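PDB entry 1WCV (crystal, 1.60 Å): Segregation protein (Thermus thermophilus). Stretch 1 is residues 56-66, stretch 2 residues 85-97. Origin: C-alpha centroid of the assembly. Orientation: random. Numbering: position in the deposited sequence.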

# COMPACT_ATOMS: atom_id res chain seq x y z
N ARG A 56 9.92 -23.45 -22.60
CA ARG A 56 10.21 -24.87 -22.64
C ARG A 56 11.61 -25.06 -23.22
O ARG A 56 11.78 -25.21 -24.43
CB ARG A 56 9.17 -25.58 -23.52
CG ARG A 56 9.38 -27.08 -23.67
CD ARG A 56 8.31 -27.69 -24.56
NE ARG A 56 8.49 -29.12 -24.75
CZ ARG A 56 9.54 -29.67 -25.36
NH1 ARG A 56 9.62 -30.99 -25.49
NH2 ARG A 56 10.51 -28.90 -25.84
N ALA A 57 12.61 -25.04 -22.34
CA ALA A 57 14.00 -25.19 -22.76
C ALA A 57 14.64 -26.43 -22.15
O ALA A 57 14.14 -26.99 -21.18
CB ALA A 57 14.80 -23.95 -22.37
N GLU A 58 15.75 -26.86 -22.74
CA GLU A 58 16.46 -28.03 -22.26
C GLU A 58 17.79 -27.58 -21.65
O GLU A 58 18.57 -28.40 -21.17
CB GLU A 58 16.70 -29.02 -23.40
CG GLU A 58 17.15 -30.40 -22.95
CD GLU A 58 17.15 -31.41 -24.09
OE1 GLU A 58 17.50 -32.59 -23.84
OE2 GLU A 58 16.80 -31.04 -25.23
N ARG A 59 18.02 -26.28 -21.68
CA ARG A 59 19.22 -25.68 -21.13
C ARG A 59 18.79 -24.65 -20.10
O ARG A 59 17.94 -23.81 -20.37
CB ARG A 59 20.03 -25.00 -22.24
CG ARG A 59 20.59 -25.96 -23.28
CD ARG A 59 21.12 -25.22 -24.50
NE ARG A 59 22.16 -24.25 -24.16
CZ ARG A 59 23.33 -24.56 -23.62
NH1 ARG A 59 24.21 -23.61 -23.34
NH2 ARG A 59 23.63 -25.83 -23.36
N GLY A 60 19.38 -24.72 -18.90
CA GLY A 60 19.00 -23.79 -17.86
C GLY A 60 20.10 -23.42 -16.87
O GLY A 60 21.29 -23.41 -17.20
N VAL A 61 19.68 -23.11 -15.65
CA VAL A 61 20.59 -22.73 -14.58
C VAL A 61 21.61 -23.81 -14.25
O VAL A 61 22.71 -23.50 -13.79
CB VAL A 61 19.81 -22.36 -13.30
CG1 VAL A 61 18.92 -21.16 -13.56
CG2 VAL A 61 18.97 -23.54 -12.86
N TYR A 62 21.26 -25.07 -14.48
CA TYR A 62 22.17 -26.16 -14.18
C TYR A 62 23.44 -26.02 -15.02
O TYR A 62 24.54 -26.24 -14.53
CB TYR A 62 21.52 -27.51 -14.48
CG TYR A 62 22.38 -28.71 -14.09
CD1 TYR A 62 23.52 -29.05 -14.82
CD2 TYR A 62 22.05 -29.49 -12.99
CE1 TYR A 62 24.30 -30.15 -14.46
CE2 TYR A 62 22.82 -30.59 -12.62
CZ TYR A 62 23.95 -30.92 -13.36
OH TYR A 62 24.70 -32.02 -13.00
N HIS A 63 23.26 -25.65 -16.28
CA HIS A 63 24.38 -25.46 -17.19
C HIS A 63 25.19 -24.24 -16.80
O HIS A 63 26.39 -24.16 -17.07
CB HIS A 63 23.86 -25.34 -18.61
CG HIS A 63 23.07 -26.53 -19.06
ND1 HIS A 63 23.63 -27.77 -19.25
CD2 HIS A 63 21.75 -26.67 -19.32
CE1 HIS A 63 22.69 -28.63 -19.60
NE2 HIS A 63 21.54 -27.99 -19.65
N LEU A 64 24.53 -23.27 -16.17
CA LEU A 64 25.21 -22.06 -15.73
C LEU A 64 26.22 -22.47 -14.66
O LEU A 64 27.36 -22.02 -14.66
CB LEU A 64 24.22 -21.07 -15.13
CG LEU A 64 24.83 -19.74 -14.67
CD1 LEU A 64 25.23 -18.93 -15.89
CD2 LEU A 64 23.82 -18.98 -13.82
N LEU A 65 25.77 -23.32 -13.75
CA LEU A 65 26.62 -23.82 -12.68
C LEU A 65 27.56 -24.84 -13.30
O LEU A 65 28.62 -25.15 -12.76
CB LEU A 65 25.78 -24.50 -11.60
CG LEU A 65 24.69 -23.64 -10.95
CD1 LEU A 65 23.77 -24.51 -10.12
CD2 LEU A 65 25.33 -22.55 -10.11
N GLN A 66 27.14 -25.37 -14.45
CA GLN A 66 27.89 -26.37 -15.19
C GLN A 66 28.88 -25.72 -16.17
O GLN A 66 29.40 -26.37 -17.07
CB GLN A 66 26.91 -27.29 -15.93
CG GLN A 66 27.52 -28.36 -16.82
CD GLN A 66 26.59 -29.54 -17.04
OE1 GLN A 66 25.44 -29.37 -17.44
NE2 GLN A 66 27.10 -30.74 -16.79
N ALA A 85 14.65 -23.16 -15.73
CA ALA A 85 14.98 -24.33 -14.93
C ALA A 85 14.43 -25.53 -15.68
O ALA A 85 13.43 -25.43 -16.39
CB ALA A 85 14.33 -24.22 -13.56
N THR A 86 15.11 -26.66 -15.53
CA THR A 86 14.71 -27.90 -16.20
C THR A 86 14.76 -29.03 -15.18
O THR A 86 15.28 -28.85 -14.07
CB THR A 86 15.69 -28.25 -17.34
OG1 THR A 86 17.02 -28.32 -16.82
CG2 THR A 86 15.65 -27.20 -18.43
N PRO A 87 14.22 -30.21 -15.52
CA PRO A 87 14.25 -31.33 -14.58
C PRO A 87 15.69 -31.81 -14.38
O PRO A 87 15.94 -32.84 -13.74
CB PRO A 87 13.36 -32.37 -15.25
CG PRO A 87 13.52 -32.07 -16.71
CD PRO A 87 13.46 -30.56 -16.73
N ASP A 88 16.62 -31.05 -14.94
CA ASP A 88 18.05 -31.35 -14.86
C ASP A 88 18.66 -30.66 -13.64
O ASP A 88 19.68 -31.10 -13.11
CB ASP A 88 18.74 -30.84 -16.13
CG ASP A 88 20.23 -31.12 -16.15
OD1 ASP A 88 20.61 -32.31 -16.17
OD2 ASP A 88 21.02 -30.15 -16.14
N LEU A 89 18.02 -29.57 -13.21
CA LEU A 89 18.48 -28.80 -12.07
C LEU A 89 18.70 -29.68 -10.84
O LEU A 89 19.63 -29.46 -10.06
CB LEU A 89 17.45 -27.72 -11.73
CG LEU A 89 18.01 -26.32 -11.47
CD1 LEU A 89 16.87 -25.40 -11.06
CD2 LEU A 89 19.09 -26.38 -10.40
N VAL A 90 17.84 -30.68 -10.68
CA VAL A 90 17.94 -31.60 -9.55
C VAL A 90 19.35 -32.15 -9.28
O VAL A 90 19.75 -32.31 -8.10
CB VAL A 90 16.91 -32.75 -9.73
CG1 VAL A 90 17.26 -33.91 -8.87
CG2 VAL A 90 15.53 -32.23 -9.41
N GLY A 91 20.07 -32.50 -10.36
CA GLY A 91 21.45 -33.00 -10.26
C GLY A 91 22.30 -32.12 -9.35
O GLY A 91 22.66 -32.54 -8.24
N ALA A 92 22.55 -30.87 -9.75
CA ALA A 92 23.39 -29.94 -8.97
C ALA A 92 23.10 -29.83 -7.47
O ALA A 92 24.05 -29.55 -6.69
CB ALA A 92 23.37 -28.55 -9.63
N THR A 93 21.85 -30.04 -7.02
CA THR A 93 21.52 -29.94 -5.59
C THR A 93 22.30 -30.95 -4.74
O THR A 93 22.69 -30.68 -3.59
CB THR A 93 20.00 -30.12 -5.36
OG1 THR A 93 19.48 -28.88 -4.83
CG2 THR A 93 19.68 -31.29 -4.41
N VAL A 94 22.53 -32.13 -5.32
CA VAL A 94 23.30 -33.12 -4.64
C VAL A 94 24.65 -32.46 -4.35
O VAL A 94 25.08 -32.44 -3.20
CB VAL A 94 23.47 -34.40 -5.49
CG1 VAL A 94 24.71 -35.11 -5.00
CG2 VAL A 94 22.25 -35.36 -5.34
N GLU A 95 25.30 -31.87 -5.37
CA GLU A 95 26.62 -31.18 -5.27
C GLU A 95 26.63 -29.75 -4.68
O GLU A 95 27.67 -29.29 -4.05
CB GLU A 95 27.23 -31.13 -6.67
CG GLU A 95 26.47 -31.92 -7.76
CD GLU A 95 26.85 -31.46 -9.14
OE1 GLU A 95 27.08 -32.33 -10.02
OE2 GLU A 95 26.91 -30.22 -9.37
N LEU A 96 25.53 -29.02 -4.88
CA LEU A 96 25.43 -27.66 -4.34
C LEU A 96 25.40 -27.77 -2.84
O LEU A 96 25.73 -26.82 -2.14
CB LEU A 96 24.17 -26.96 -4.85
CG LEU A 96 24.17 -26.61 -6.35
CD1 LEU A 96 22.93 -25.80 -6.67
CD2 LEU A 96 25.42 -25.81 -6.72
N ALA A 97 24.99 -28.92 -2.33
CA ALA A 97 24.97 -29.15 -0.89
C ALA A 97 26.43 -29.19 -0.47
O ALA A 97 27.20 -30.05 -0.93
CB ALA A 97 24.29 -30.48 -0.58
O HOH W 1 18.60 -26.52 -15.48

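The two stretches meet through a short helix, 61-65, and a longer one ending at Leu 96, whose axes approach to 9.0 Å and run in broadly the same direction, 41° apart. No direct hydrogen bond joins them; packing dominates, with one water as a polar link.

Stretch 1 begins as an extended loop. Arg 56 points away, but at Ala 57 the backbone comes close: its O lies 3.1 Å from CG2 of Thr 86, whose methyl also faces the backbone of Glu 58 and Arg 59. At Gly 60 an ideal CB would lie 3.6 Å from Ala 85 CA.

Val 61 opens the apolar contact, its CG2 3.3 Å from Leu 89 CG. Both residues are buried, and their branched hydrocarbon side chains fill the place by packing against each other. At the next residue a water accepts a hydrogen bond from Tyr 62 N (3.2 Å) and also bonds to Thr 86 OG1 (2.7 Å), so threonine contributes both hydroxyl and methyl.

Tyr 62 is the centrepiece, covered more than any other residue. Its side chain is a knob among Leu 89, Gly 91, Ala 92 and Glu 95. The small residues make room: Tyr 62 CE2 lies 3.6 Å from Gly 91 CA, where an ideal CB would clash, and 3.7 Å from Ala 92 CB. Asp 88 OD2 lies over one ring face, though modelled too tightly for its spacing to be trusted.

His 63 is held within its own stretch by weak hydrogen bonds from NE2 to Glu 58 O (3.4 Å) and ND1 to Gln 66 OE1 (3.0 Å), while its ring still comes near Asp 88. Leu 65 points its CB toward stretch 2; its long apolar side chain needs no polar partner, CD1 meeting methyls at Leu 96 CD1 (3.8 Å) and Ala 92 CB (4.1 Å).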